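PHOX (Pseudomonas fluorescens, PDB 4A9V) acts as an alkaline phosphatase, hydrolysing phosphate monoesters with a complex iron-calcium cofactor held in a beta-propeller. Local coordinates at residues Leu11-Ile16 with Arg522-Gly527; Asp22-Pro27 with Ser558-His563; Lys28-Ser33 with Met574-Glu579; Arg488-Thr493 with Asn509-Ala514; Asp541-Phe546 with Gly581-Ala586. All coordinates share one frame; numbering follows the deposited sequence. Where two conformers were deposited one is given.

Contact 1 (Leu11-Ile16 with Arg522-Gly527); sequences LGFDSI and RRFMVG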
# COMPACT_ATOMS: atom_id res chain seq x y z
N LEU A 11 -8.72 -5.30 23.54
CA LEU A 11 -9.81 -4.60 22.86
C LEU A 11 -10.68 -3.85 23.87
O LEU A 11 -11.41 -4.46 24.65
CB LEU A 11 -10.64 -5.59 22.04
CG LEU A 11 -9.86 -6.36 20.97
CD1 LEU A 11 -10.77 -7.34 20.25
CD2 LEU A 11 -9.18 -5.43 19.98
N GLY A 12 -10.50 -2.53 23.92
CA GLY A 12 -11.04 -1.73 25.02
C GLY A 12 -12.35 -1.02 24.70
O GLY A 12 -12.89 -0.31 25.55
N PHE A 13 -12.87 -1.21 23.49
CA PHE A 13 -14.08 -0.54 23.03
C PHE A 13 -15.10 -1.58 22.55
O PHE A 13 -14.73 -2.70 22.21
CB PHE A 13 -13.75 0.43 21.89
CG PHE A 13 -13.21 -0.25 20.66
CD1 PHE A 13 -11.87 -0.61 20.57
CD2 PHE A 13 -14.07 -0.67 19.66
CE1 PHE A 13 -11.40 -1.36 19.50
CE2 PHE A 13 -13.61 -1.43 18.60
CZ PHE A 13 -12.28 -1.79 18.53
N ASP A 14 -16.37 -1.19 22.53
CA ASP A 14 -17.44 -2.05 22.02
C ASP A 14 -17.53 -1.93 20.51
O ASP A 14 -17.51 -0.84 19.95
CB ASP A 14 -18.78 -1.64 22.62
CG ASP A 14 -18.90 -2.02 24.08
OD1 ASP A 14 -18.00 -2.71 24.59
OD2 ASP A 14 -20.00 -1.83 24.64
N SER A 15 -17.66 -3.07 19.84
CA SER A 15 -17.79 -3.11 18.39
C SER A 15 -18.96 -2.25 17.93
O SER A 15 -20.07 -2.37 18.46
CB SER A 15 -17.99 -4.56 17.96
OG SER A 15 -17.92 -4.68 16.56
N ILE A 16 -18.71 -1.36 16.97
CA ILE A 16 -19.72 -0.42 16.51
C ILE A 16 -20.52 -1.03 15.36
O ILE A 16 -20.05 -1.94 14.68
CB ILE A 16 -19.11 0.93 16.07
CG1 ILE A 16 -18.31 0.82 14.77
CG2 ILE A 16 -18.24 1.50 17.19
CD1 ILE A 16 -17.98 2.18 14.17
N ARG A 522 -13.31 -6.65 16.49
CA ARG A 522 -14.37 -5.67 16.73
C ARG A 522 -14.28 -4.53 15.72
O ARG A 522 -13.20 -4.04 15.41
CB ARG A 522 -14.26 -5.10 18.15
CG ARG A 522 -14.44 -6.15 19.24
CD ARG A 522 -14.43 -5.54 20.62
NE ARG A 522 -14.45 -6.60 21.62
CZ ARG A 522 -14.54 -6.41 22.92
NH1 ARG A 522 -14.62 -5.19 23.42
NH2 ARG A 522 -14.50 -7.46 23.73
N ARG A 523 -15.43 -4.08 15.23
CA ARG A 523 -15.47 -2.94 14.32
C ARG A 523 -15.26 -1.64 15.10
O ARG A 523 -15.91 -1.42 16.13
CB ARG A 523 -16.80 -2.89 13.56
CG ARG A 523 -16.81 -1.88 12.43
CD ARG A 523 -18.14 -1.84 11.69
NE ARG A 523 -18.45 -3.10 11.03
CZ ARG A 523 -19.37 -3.97 11.44
NH1 ARG A 523 -20.09 -3.75 12.53
NH2 ARG A 523 -19.63 -5.04 10.70
N PHE A 524 -14.35 -0.81 14.60
CA PHE A 524 -13.93 0.41 15.30
C PHE A 524 -14.42 1.69 14.61
O PHE A 524 -14.80 2.64 15.29
CB PHE A 524 -12.41 0.43 15.44
CG PHE A 524 -11.87 1.68 16.06
CD1 PHE A 524 -11.86 1.85 17.43
CD2 PHE A 524 -11.32 2.68 15.27
CE1 PHE A 524 -11.39 3.03 18.00
CE2 PHE A 524 -10.81 3.84 15.84
CZ PHE A 524 -10.82 4.00 17.20
N MET A 525 -14.32 1.75 13.28
CA MET A 525 -14.64 2.96 12.53
C MET A 525 -15.33 2.58 11.24
O MET A 525 -14.98 1.59 10.60
CB MET A 525 -13.36 3.76 12.22
CG MET A 525 -13.61 5.09 11.55
SD MET A 525 -12.09 5.95 11.10
CE MET A 525 -11.69 5.12 9.58
N VAL A 526 -16.30 3.40 10.83
CA VAL A 526 -16.85 3.32 9.49
C VAL A 526 -16.64 4.65 8.79
O VAL A 526 -16.77 5.72 9.40
CB VAL A 526 -18.36 2.97 9.50
CG1 VAL A 526 -18.86 2.84 8.08
CG2 VAL A 526 -18.62 1.70 10.30
N GLY A 527 -16.21 4.58 7.53
CA GLY A 527 -15.94 5.76 6.74
C GLY A 527 -17.11 6.20 5.89
O GLY A 527 -18.17 5.57 5.88
O HOH W 1 -13.84 -3.91 26.23
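Four hydrogen bonds and one aromatic pair dominate the first shell. Arg-522, its chain extended from CG to NE, runs past the Phe-13 ring and gives NH1 to Phe-13 O at 2.8 Å; the oxygen lies in the guanidinium plane, yet the donor sits above the carbonyl plane, not on a lone pair. Leu-11 CB lies over one guanidinium face, offset toward the rim, and water 1 links NH1 to Leu-11 O. Further along, Arg-523 N donates to Ser-15 OG (2.9 Å), and Ile-16 N donates to Arg-523 O at 2.9 Å, nearly straight at 168°. The bent Arg-523 chain then returns NH1 to Ile-16 O in that carbonyl's plane, at 2.8 Å. Beside this polar row, Phe-524 presents its edge to the face of Phe-13 in a T-shaped stack, planes 77° apart, with Phe-524 CD1 3.7 Å above the plane of the Phe-13 ring, over its centre. Ile-16 CD1 reaches Val-526 CG2 at 4.0 Å.

In the second shell, Glu-520 forms a salt bridge with Arg-522 NE, while Gln-510, Gln-472 and Met-474 bind the Arg-523 guanidinium; Gln-472 also bonds Ser-15 OG. An alanine in place of Arg-522 would probably loosen residues 11-13, since the bond to Phe-13 O, the water bridge and the contact with Leu-11 CB all depend on its guanidinium. Phe-524 O is buried without a polar partner, and Phe-524 and Met-525 both face Met-511: a classic beta bulge in strand 521-526, one of the two outer strands of a four-stranded propeller sheet, along which the N-terminal segment lies.

Contact 2 (Asp22-Pro27 with Ser558-His563); sequences DTISLP and STFPEH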
# COMPACT_ATOMS: atom_id res chain seq x y z
N ASP A 22 -22.49 9.34 5.13
CA ASP A 22 -21.36 10.05 4.55
C ASP A 22 -20.57 10.77 5.64
O ASP A 22 -20.31 11.98 5.56
CB ASP A 22 -21.86 11.05 3.50
CG ASP A 22 -20.76 11.55 2.59
OD1 ASP A 22 -19.81 10.78 2.32
OD2 ASP A 22 -20.89 12.68 2.06
N THR A 23 -20.16 10.00 6.64
CA THR A 23 -19.53 10.51 7.86
C THR A 23 -18.51 9.49 8.36
O THR A 23 -18.52 8.33 7.94
CB THR A 23 -20.57 10.73 8.98
OG1 THR A 23 -21.13 9.48 9.37
CG2 THR A 23 -21.67 11.67 8.52
N ILE A 24 -17.70 9.89 9.34
CA ILE A 24 -16.94 8.96 10.17
C ILE A 24 -17.77 8.56 11.38
O ILE A 24 -18.26 9.41 12.11
CB ILE A 24 -15.64 9.63 10.68
CG1 ILE A 24 -14.74 10.07 9.52
CG2 ILE A 24 -14.91 8.71 11.64
CD1 ILE A 24 -14.01 8.94 8.85
N SER A 25 -17.90 7.26 11.60
CA SER A 25 -18.53 6.73 12.80
C SER A 25 -17.47 6.03 13.65
O SER A 25 -16.65 5.29 13.12
CB SER A 25 -19.62 5.72 12.41
OG SER A 25 -20.57 6.31 11.54
N LEU A 26 -17.55 6.24 14.96
CA LEU A 26 -16.55 5.73 15.91
C LEU A 26 -17.27 5.20 17.15
O LEU A 26 -18.45 5.45 17.32
CB LEU A 26 -15.59 6.85 16.31
CG LEU A 26 -14.60 7.27 15.23
CD1 LEU A 26 -14.07 8.66 15.51
CD2 LEU A 26 -13.46 6.27 15.12
N PRO A 27 -16.53 4.57 18.07
CA PRO A 27 -17.16 4.17 19.32
C PRO A 27 -17.39 5.37 20.22
O PRO A 27 -16.82 6.44 20.02
CB PRO A 27 -16.14 3.19 19.95
CG PRO A 27 -15.15 2.89 18.86
CD PRO A 27 -15.13 4.12 18.01
N SER A 558 -20.69 11.67 -2.35
CA SER A 558 -20.11 12.20 -1.11
C SER A 558 -19.80 13.68 -1.22
O SER A 558 -19.41 14.17 -2.29
CB SER A 558 -18.84 11.43 -0.75
OG SER A 558 -18.27 11.89 0.47
N THR A 559 -19.86 14.37 -0.08
CA THR A 559 -19.32 15.72 0.03
C THR A 559 -18.33 15.81 1.21
O THR A 559 -17.97 16.89 1.66
CB THR A 559 -20.45 16.75 0.21
OG1 THR A 559 -21.29 16.37 1.31
CG2 THR A 559 -21.31 16.85 -1.05
N PHE A 560 -17.84 14.65 1.65
CA PHE A 560 -16.92 14.56 2.78
C PHE A 560 -15.56 15.16 2.41
O PHE A 560 -15.05 14.87 1.33
CB PHE A 560 -16.75 13.08 3.15
CG PHE A 560 -15.83 12.83 4.30
CD1 PHE A 560 -14.47 12.68 4.10
CD2 PHE A 560 -16.33 12.73 5.58
CE1 PHE A 560 -13.63 12.45 5.17
CE2 PHE A 560 -15.49 12.52 6.66
CZ PHE A 560 -14.14 12.35 6.45
N PRO A 561 -14.91 15.90 3.33
CA PRO A 561 -15.30 16.15 4.71
C PRO A 561 -16.04 17.46 4.95
O PRO A 561 -16.54 17.68 6.05
CB PRO A 561 -13.95 16.20 5.44
CG PRO A 561 -13.02 16.78 4.43
CD PRO A 561 -13.49 16.23 3.10
N GLU A 562 -15.99 18.40 4.00
CA GLU A 562 -16.48 19.75 4.27
C GLU A 562 -18.00 19.86 4.24
O GLU A 562 -18.58 20.77 4.84
CB GLU A 562 -15.85 20.76 3.30
CG GLU A 562 -14.35 20.91 3.47
CD GLU A 562 -13.72 21.68 2.32
OE1 GLU A 562 -13.41 21.06 1.28
OE2 GLU A 562 -13.52 22.90 2.46
N HIS A 563 -18.64 18.97 3.47
CA HIS A 563 -20.10 18.96 3.33
C HIS A 563 -20.65 20.32 3.00
O HIS A 563 -21.70 20.73 3.50
CB HIS A 563 -20.75 18.41 4.59
CG HIS A 563 -20.38 16.98 4.88
ND1 HIS A 563 -20.45 16.01 3.95
CD2 HIS A 563 -19.81 16.40 6.01
CE1 HIS A 563 -20.05 14.85 4.49
NE2 HIS A 563 -19.64 15.09 5.74
O HOH W 2 -23.47 13.92 1.69
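One carboxylate grips two consecutive residues through both of its syn lone pairs: Asp-22 OD1 accepts from Ser-558 OG at 2.7 Å, and Asp-22 OD2 from Thr-559 N at 2.9 Å, the latter with an N-H...O angle of 164°. CG stands anti to the backbone N (chi1 -164°), which carries the group across to the 558-563 loop. Each oxygen has a second donor, Ile-529 N for OD1 and water 2 for OD2, so four bonds fix the carboxylate's rotation and are likely to favour its charged form. An alanine in place of Asp-22 removes the acceptors of Ser-558 OG, Thr-559 N and Ile-529 N, and would probably loosen the hold on the 558-563 loop.

Ser-558 OG passes the grip on, accepting from Phe-560 N at 3.0 Å. His-563 brings its ring edge to Asp-22, with CE1 3.1 Å from Asp-22 O, and its ND1 shares a hydrogen bond of 2.8 Å with Thr-559 OG1.

The apolar share is small. Ile-24 CG1 meets Phe-560 CE2 at 3.8 Å, the two side chains crossing obliquely. Over the centre of one Phe-560 face lies Pro-561 CB, 3.7 Å above the plane, as the cis peptide between these residues folds the proline onto the ring. The arrangement is an ST turn at Ser-558 followed by a cis peptide before Pro-561, in the loop that joins propeller strands 544-550 and 572-578.

Contact 3 (Lys28-Ser33 with Met574-Glu579); sequences KGYKSS and MAITRE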
# COMPACT_ATOMS: atom_id res chain seq x y z
N LYS A 28 -18.19 5.16 21.26
CA LYS A 28 -18.43 6.20 22.25
C LYS A 28 -17.10 6.67 22.85
O LYS A 28 -16.22 5.86 23.12
CB LYS A 28 -19.35 5.69 23.35
CG LYS A 28 -20.83 5.79 23.02
CD LYS A 28 -21.36 4.54 22.34
CE LYS A 28 -22.13 3.65 23.30
NZ LYS A 28 -21.32 2.51 23.81
N GLY A 29 -16.96 7.97 23.02
CA GLY A 29 -15.78 8.54 23.66
C GLY A 29 -14.64 8.83 22.71
O GLY A 29 -13.57 9.26 23.14
N TYR A 30 -14.87 8.64 21.41
CA TYR A 30 -13.87 8.90 20.37
C TYR A 30 -14.29 10.08 19.50
O TYR A 30 -15.48 10.32 19.30
CB TYR A 30 -13.67 7.66 19.50
CG TYR A 30 -12.78 6.62 20.15
CD1 TYR A 30 -13.30 5.68 21.02
CD2 TYR A 30 -11.42 6.61 19.91
CE1 TYR A 30 -12.48 4.75 21.64
CE2 TYR A 30 -10.60 5.67 20.49
CZ TYR A 30 -11.13 4.73 21.34
OH TYR A 30 -10.28 3.82 21.93
N LYS A 31 -13.31 10.77 18.95
CA LYS A 31 -13.58 11.88 18.05
C LYS A 31 -12.59 11.88 16.90
O LYS A 31 -11.56 11.20 16.95
CB LYS A 31 -13.54 13.22 18.78
CG LYS A 31 -12.25 13.50 19.52
CD LYS A 31 -12.36 14.76 20.36
CE LYS A 31 -11.20 14.89 21.32
NZ LYS A 31 -9.89 15.05 20.62
N SER A 32 -12.95 12.57 15.84
CA SER A 32 -12.13 12.67 14.64
C SER A 32 -12.03 14.11 14.17
O SER A 32 -12.93 14.91 14.41
CB SER A 32 -12.68 11.79 13.52
OG SER A 32 -13.93 12.26 13.05
N SER A 33 -10.89 14.42 13.57
CA SER A 33 -10.62 15.72 12.99
C SER A 33 -9.88 15.51 11.68
O SER A 33 -9.08 14.59 11.57
CB SER A 33 -9.75 16.54 13.95
OG SER A 33 -9.70 17.91 13.57
N MET A 574 -7.24 11.66 8.61
CA MET A 574 -7.97 11.96 9.83
C MET A 574 -7.11 11.67 11.04
O MET A 574 -6.32 10.73 11.04
CB MET A 574 -9.24 11.10 9.91
CG MET A 574 -10.10 11.12 8.66
SD MET A 574 -10.68 12.77 8.20
CE MET A 574 -11.72 13.17 9.60
N ALA A 575 -7.32 12.45 12.09
CA ALA A 575 -6.76 12.18 13.41
C ALA A 575 -7.86 11.71 14.35
O ALA A 575 -8.87 12.40 14.53
CB ALA A 575 -6.12 13.45 13.97
N ILE A 576 -7.71 10.49 14.86
CA ILE A 576 -8.67 9.88 15.77
C ILE A 576 -8.09 9.90 17.18
O ILE A 576 -6.96 9.46 17.40
CB ILE A 576 -8.95 8.42 15.37
CG1 ILE A 576 -9.28 8.28 13.88
CG2 ILE A 576 -10.01 7.81 16.28
CD1 ILE A 576 -10.44 9.10 13.38
N THR A 577 -8.87 10.41 18.13
CA THR A 577 -8.44 10.52 19.51
C THR A 577 -9.58 10.10 20.44
O THR A 577 -10.74 10.04 20.04
CB THR A 577 -8.01 11.96 19.85
OG1 THR A 577 -9.08 12.86 19.54
CG2 THR A 577 -6.76 12.36 19.07
N ARG A 578 -9.24 9.87 21.71
CA ARG A 578 -10.23 9.73 22.77
C ARG A 578 -10.50 11.08 23.43
O ARG A 578 -9.58 11.83 23.76
CB ARG A 578 -9.74 8.73 23.83
CG ARG A 578 -9.88 7.28 23.38
CD ARG A 578 -9.03 6.33 24.21
NE ARG A 578 -9.32 6.41 25.63
CZ ARG A 578 -8.98 5.50 26.53
NH1 ARG A 578 -8.32 4.40 26.17
NH2 ARG A 578 -9.27 5.69 27.81
N GLU A 579 -11.77 11.32 23.75
CA GLU A 579 -12.17 12.49 24.51
C GLU A 579 -11.45 12.55 25.86
O GLU A 579 -11.10 13.63 26.33
CB GLU A 579 -13.69 12.51 24.72
CG GLU A 579 -14.47 12.66 23.42
CD GLU A 579 -15.94 12.32 23.56
OE1 GLU A 579 -16.39 12.03 24.69
OE2 GLU A 579 -16.65 12.34 22.53
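Backbone hydrogen bonds set the frame. Strands 30-33 and 574-578 run antiparallel at 155°, with Lys-31/Thr-577 and Ser-33/Ala-575 as hydrogen-bonded pairs. Lys-31 N reaches Thr-577 O nearly along the C=O axis at 2.9 Å, and Ala-575 N reaches Ser-33 O in the same manner at 2.8 Å. Beyond the strand end, Glu-579 N adds a further bond to Gly-29 O. The Gly-29 backbone, with phi at 88°, is one that suits glycine, since a CB would collide with the carbonyl O of Lys-28.

Weaker CA-H...O contacts fill the non-hydrogen-bonded positions, for example Tyr-30 CA to Thr-577 O at 3.3 Å.

One polar side-chain bond spans the pair on the face carrying Lys-31 and Thr-577. The lysine CG and the threonine OG1 both take the crowded position between backbone N and carbonyl carbon, and a bend at chi4 (64°) curls NZ back to donate to Thr-577 OG1 at 2.6 Å.

CH-pi and apolar contacts occupy the other face. Arg-578 lies beside Tyr-30, pointing the same way, and its CG sits over the ring, 3.7 Å from the centroid. The polar ends of both are held elsewhere: Tyr-30 OH by Gly-585 N, Arg-578 NE by Asp-580. Ile-576 CD1 presses on Ser-32 CB at 3.5 Å, while its CG2 meets Tyr-30 CD2 at 4.1 Å.

An N-terminal strand thus becomes one of the two edge strands of a four-stranded sheet whose other three come from the C-terminal end, the "Velcro" closure characteristic of beta-propellers.

Contact 4 (Arg488-Thr493 with Asn509-Ala514); sequences RLWILT and NQMLCA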
# COMPACT_ATOMS: atom_id res chain seq x y z
N ARG A 488 -2.29 -4.52 19.39
CA ARG A 488 -3.55 -4.57 18.65
C ARG A 488 -3.25 -4.58 17.15
O ARG A 488 -2.42 -3.81 16.68
CB ARG A 488 -4.43 -3.36 18.98
CG ARG A 488 -5.16 -3.45 20.31
CD ARG A 488 -5.85 -2.14 20.68
NE ARG A 488 -4.91 -1.15 21.19
CZ ARG A 488 -4.56 -1.04 22.47
NH1 ARG A 488 -5.09 -1.83 23.39
NH2 ARG A 488 -3.67 -0.12 22.82
N LEU A 489 -3.98 -5.41 16.42
CA LEU A 489 -3.93 -5.45 14.97
C LEU A 489 -5.11 -4.70 14.38
O LEU A 489 -6.26 -5.12 14.53
CB LEU A 489 -3.94 -6.90 14.48
CG LEU A 489 -3.93 -7.07 12.96
CD1 LEU A 489 -2.65 -6.51 12.34
CD2 LEU A 489 -4.09 -8.54 12.60
N TRP A 490 -4.82 -3.64 13.65
CA TRP A 490 -5.83 -2.81 13.02
C TRP A 490 -5.98 -3.21 11.58
O TRP A 490 -4.99 -3.44 10.88
CB TRP A 490 -5.42 -1.34 13.14
CG TRP A 490 -5.30 -0.88 14.57
CD1 TRP A 490 -4.19 -0.97 15.40
CD2 TRP A 490 -6.36 -0.30 15.39
NE1 TRP A 490 -4.48 -0.48 16.64
CE2 TRP A 490 -5.77 -0.05 16.69
CE3 TRP A 490 -7.68 0.04 15.16
CZ2 TRP A 490 -6.48 0.53 17.72
CZ3 TRP A 490 -8.40 0.60 16.21
CH2 TRP A 490 -7.81 0.87 17.45
N ILE A 491 -7.23 -3.42 11.16
CA ILE A 491 -7.58 -3.99 9.85
C ILE A 491 -8.43 -2.97 9.10
O ILE A 491 -9.44 -2.50 9.62
CB ILE A 491 -8.42 -5.27 10.02
CG1 ILE A 491 -7.65 -6.35 10.79
CG2 ILE A 491 -8.86 -5.79 8.66
CD1 ILE A 491 -8.52 -7.47 11.32
N LEU A 492 -7.99 -2.59 7.90
CA LEU A 492 -8.64 -1.53 7.13
C LEU A 492 -9.22 -2.17 5.87
O LEU A 492 -8.60 -3.06 5.30
CB LEU A 492 -7.61 -0.46 6.76
CG LEU A 492 -7.06 0.40 7.90
CD1 LEU A 492 -6.20 -0.34 8.91
CD2 LEU A 492 -6.29 1.57 7.34
N THR A 493 -10.39 -1.73 5.43
CA THR A 493 -11.04 -2.39 4.30
C THR A 493 -11.16 -1.56 3.04
O THR A 493 -11.33 -0.33 3.07
CB THR A 493 -12.42 -3.00 4.65
OG1 THR A 493 -13.43 -1.99 4.73
CG2 THR A 493 -12.37 -3.75 5.95
N ASN A 509 -16.94 1.05 3.83
CA ASN A 509 -15.62 0.60 4.25
C ASN A 509 -15.27 1.12 5.64
O ASN A 509 -15.88 2.06 6.15
CB ASN A 509 -14.57 1.00 3.22
CG ASN A 509 -14.53 0.03 2.06
OD1 ASN A 509 -14.43 -1.18 2.28
ND2 ASN A 509 -14.64 0.54 0.84
N GLN A 510 -14.35 0.42 6.28
CA GLN A 510 -14.29 0.44 7.73
C GLN A 510 -12.92 0.03 8.25
O GLN A 510 -12.04 -0.39 7.48
CB GLN A 510 -15.36 -0.47 8.27
CG GLN A 510 -15.23 -1.90 7.81
CD GLN A 510 -16.47 -2.72 8.10
OE1 GLN A 510 -16.53 -3.46 9.10
NE2 GLN A 510 -17.46 -2.61 7.22
N MET A 511 -12.74 0.23 9.54
CA MET A 511 -11.55 -0.23 10.23
C MET A 511 -11.98 -1.04 11.43
O MET A 511 -12.90 -0.65 12.16
CB MET A 511 -10.67 0.96 10.65
CG MET A 511 -9.37 0.55 11.35
SD MET A 511 -8.13 1.86 11.40
CE MET A 511 -8.94 3.05 12.46
N LEU A 512 -11.30 -2.16 11.64
CA LEU A 512 -11.57 -3.05 12.75
C LEU A 512 -10.29 -3.26 13.55
O LEU A 512 -9.20 -2.86 13.13
CB LEU A 512 -12.10 -4.40 12.24
CG LEU A 512 -13.29 -4.30 11.27
CD1 LEU A 512 -12.85 -4.44 9.81
CD2 LEU A 512 -14.37 -5.33 11.60
N CYS A 513 -10.44 -3.82 14.74
CA CYS A 513 -9.32 -4.10 15.61
C CYS A 513 -9.41 -5.54 16.08
O CYS A 513 -10.49 -6.01 16.44
CB CYS A 513 -9.35 -3.15 16.81
SG CYS A 513 -7.81 -3.11 17.75
N ALA A 514 -8.27 -6.22 16.10
CA ALA A 514 -8.22 -7.64 16.40
C ALA A 514 -7.20 -7.94 17.49
O ALA A 514 -6.15 -7.29 17.58
CB ALA A 514 -7.90 -8.44 15.15
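A sulfur-aromatic contact forms the apolar centre: Cys-513 SG hangs 3.7 Å from the centroid of the Trp-490 six-membered ring, 6° off its normal, with SG anti to the backbone N (chi1 -166°). Asp-484 accepts from NE1 of this indole. Arg-488 lays its aliphatic CB, CG and CD along the same sulfur, CB at 3.6 Å from Cys-513 SG. Met-511 comes to the indole edge with CG, its sulfur making an oblique Met-aromatic contact, and runs side by side with Leu-492, whose CD1 is 3.8 Å from Met-511 SD. The face bearing Ile-491 and Leu-512 is apolar too: Ile-491 CD1 touches Ala-514 CB at 4.0 Å.

Between the faces, Leu-489/Ala-514 and Ile-491/Leu-512 are antiparallel hydrogen-bonded pairs; Leu-512 N to Ile-491 O measures 2.8 Å and lies in the carbonyl plane. The polar edge centres on Thr-493 OG1, which donates to a lone pair of Asn-509 OD1 at 2.8 Å and accepts from Gln-510 N at 3.0 Å. Gly-495 N also binds that OD1, and Cys-531 O takes ND2, so both ends of the amide are fixed. The Asn-509 side chain lies about 4 Å from that of Glu-532, a lithium ligand here and a known calcium ligand.

These are the two inner strands of a four-stranded antiparallel propeller sheet, flanked by 478-483 and 521-526; strand 532-538 packs against Trp-490 and Leu-492.

Contact 5 (Asp541-Phe546 with Gly581-Ala586); sequences DQKTLF and GGIVGA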
# COMPACT_ATOMS: atom_id res chain seq x y z
N ASP A 541 3.03 8.42 21.45
CA ASP A 541 2.33 8.13 22.69
C ASP A 541 1.04 7.33 22.53
O ASP A 541 0.43 6.96 23.52
CB ASP A 541 2.08 9.42 23.49
CG ASP A 541 1.04 10.35 22.85
OD1 ASP A 541 0.41 9.98 21.83
OD2 ASP A 541 0.86 11.47 23.37
N GLN A 542 0.70 6.98 21.28
CA GLN A 542 -0.41 6.07 20.98
C GLN A 542 -1.77 6.67 21.29
O GLN A 542 -2.79 5.97 21.24
CB GLN A 542 -0.23 4.73 21.69
CG GLN A 542 1.15 4.12 21.57
CD GLN A 542 1.43 3.57 20.18
OE1 GLN A 542 1.04 2.44 19.88
NE2 GLN A 542 2.18 4.30 19.38
N LYS A 543 -1.81 7.98 21.52
CA LYS A 543 -3.06 8.68 21.83
C LYS A 543 -3.74 9.28 20.60
O LYS A 543 -4.88 9.73 20.68
CB LYS A 543 -2.82 9.74 22.90
CG LYS A 543 -2.40 9.14 24.23
CD LYS A 543 -2.03 10.22 25.22
CE LYS A 543 -1.67 9.62 26.56
NZ LYS A 543 -1.19 10.67 27.51
N THR A 544 -3.04 9.29 19.47
CA THR A 544 -3.63 9.68 18.20
C THR A 544 -3.38 8.59 17.17
O THR A 544 -2.25 8.12 17.01
CB THR A 544 -3.07 11.02 17.68
OG1 THR A 544 -3.27 12.03 18.67
CG2 THR A 544 -3.77 11.44 16.40
N LEU A 545 -4.45 8.16 16.52
CA LEU A 545 -4.39 7.24 15.40
C LEU A 545 -4.73 8.02 14.15
O LEU A 545 -5.80 8.63 14.07
CB LEU A 545 -5.39 6.09 15.63
CG LEU A 545 -5.39 4.90 14.64
CD1 LEU A 545 -6.24 3.75 15.19
CD2 LEU A 545 -5.90 5.29 13.27
N PHE A 546 -3.78 8.10 13.22
CA PHE A 546 -4.00 8.76 11.94
C PHE A 546 -4.43 7.72 10.91
O PHE A 546 -3.81 6.66 10.81
CB PHE A 546 -2.71 9.45 11.47
CG PHE A 546 -2.19 10.48 12.44
CD1 PHE A 546 -2.68 11.77 12.42
CD2 PHE A 546 -1.18 10.16 13.34
CE1 PHE A 546 -2.17 12.74 13.27
CE2 PHE A 546 -0.67 11.13 14.19
CZ PHE A 546 -1.17 12.41 14.17
N GLY A 581 -8.46 11.45 26.49
CA GLY A 581 -7.02 11.64 26.33
C GLY A 581 -6.20 10.36 26.41
O GLY A 581 -4.97 10.40 26.40
N GLY A 582 -6.88 9.22 26.46
CA GLY A 582 -6.20 7.94 26.61
C GLY A 582 -5.73 7.31 25.31
O GLY A 582 -5.85 7.89 24.23
N ILE A 583 -5.16 6.11 25.44
CA ILE A 583 -4.56 5.42 24.31
C ILE A 583 -5.64 4.80 23.41
O ILE A 583 -6.59 4.18 23.88
CB ILE A 583 -3.59 4.33 24.82
CG1 ILE A 583 -2.33 4.98 25.40
CG2 ILE A 583 -3.25 3.35 23.72
CD1 ILE A 583 -1.42 4.03 26.14
N VAL A 584 -5.53 5.06 22.11
CA VAL A 584 -6.55 4.60 21.18
C VAL A 584 -6.62 3.07 21.16
O VAL A 584 -5.62 2.39 20.98
CB VAL A 584 -6.28 5.17 19.77
CG1 VAL A 584 -7.20 4.53 18.74
CG2 VAL A 584 -6.43 6.69 19.78
N GLY A 585 -7.83 2.55 21.32
CA GLY A 585 -8.07 1.11 21.30
C GLY A 585 -8.12 0.47 22.68
O GLY A 585 -8.58 -0.66 22.83
N ALA A 586 -7.53 1.15 23.66
CA ALA A 586 -7.34 0.60 24.99
C ALA A 586 -8.57 0.79 25.85
O ALA A 586 -9.50 1.51 25.52
CB ALA A 586 -6.11 1.22 25.65
O HOH W 3 -6.53 10.09 22.74
O HOH W 4 -3.57 12.50 27.41
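Val-584 is the tight point, its CB directed at residues 541-546. Its backbone N donates to Gln-542 O at 3.0 Å, in the carbonyl plane and with an N-H...O angle of 159°. CG1, anti to the backbone N, crosses Leu-545 at about a right angle and meets CD1 of that leucine at 3.8 Å. The second branch, CG2, rests against the backbone instead, 3.5 Å from Lys-543 O. Alongside, Ile-583 CG2 touches Gln-542 CB at 3.9 Å.

Two turns shape these surfaces. Asp-541 OD1 accepts from Lys-543 N, which approaches from above the carboxylate plane, making an Asx turn on the way into the strand that follows; Ser-539 OG bonds the same oxygen, Arg-126 forms a salt bridge with OD2, and a bound sodium ion lies about 3 Å from the Asp-541 side chain. On the other segment, Ile-583 to Ala-586 is a type II beta turn, and its third residue, Gly-585, pairs a positive phi (96°) with its psi, a combination suited to glycine. Tyr-30 OH bonds the N of that glycine.

The solvent side is looser and bridged by water. Exposed Lys-543 stretches its chain, extended beyond CG, past Gly-581, so that CD, not the charged tip, comes closest to Gly-581 O, at 3.2 Å. NZ reaches that oxygen through water 4, which donates to it at 2.7 Å. Nearer the backbone, water 3 donates to both Lys-543 O and Gly-582 O, spanning two carbonyls that cannot bond each other.

In the fold
From the N terminus, residues 11-16, 22-27 and 28-33 open contacts 1, 2 and 3 in turn, and each closes more than 500 residues later, at 522-527, 558-563 and 574-579. The partners advance in the same order, so these three loops cross one another. Contact 4, a short local pairing, falls within all three; its strand 510-514 neighbours strand 521-526 of contact 1. Contact 5 opens after contacts 1 and 4 have closed and crosses contacts 2 and 3, its strand 544-550 pairing with strand 572-578. Together they tie the N-terminal segment to the last two propeller sheets, the second of which it completes.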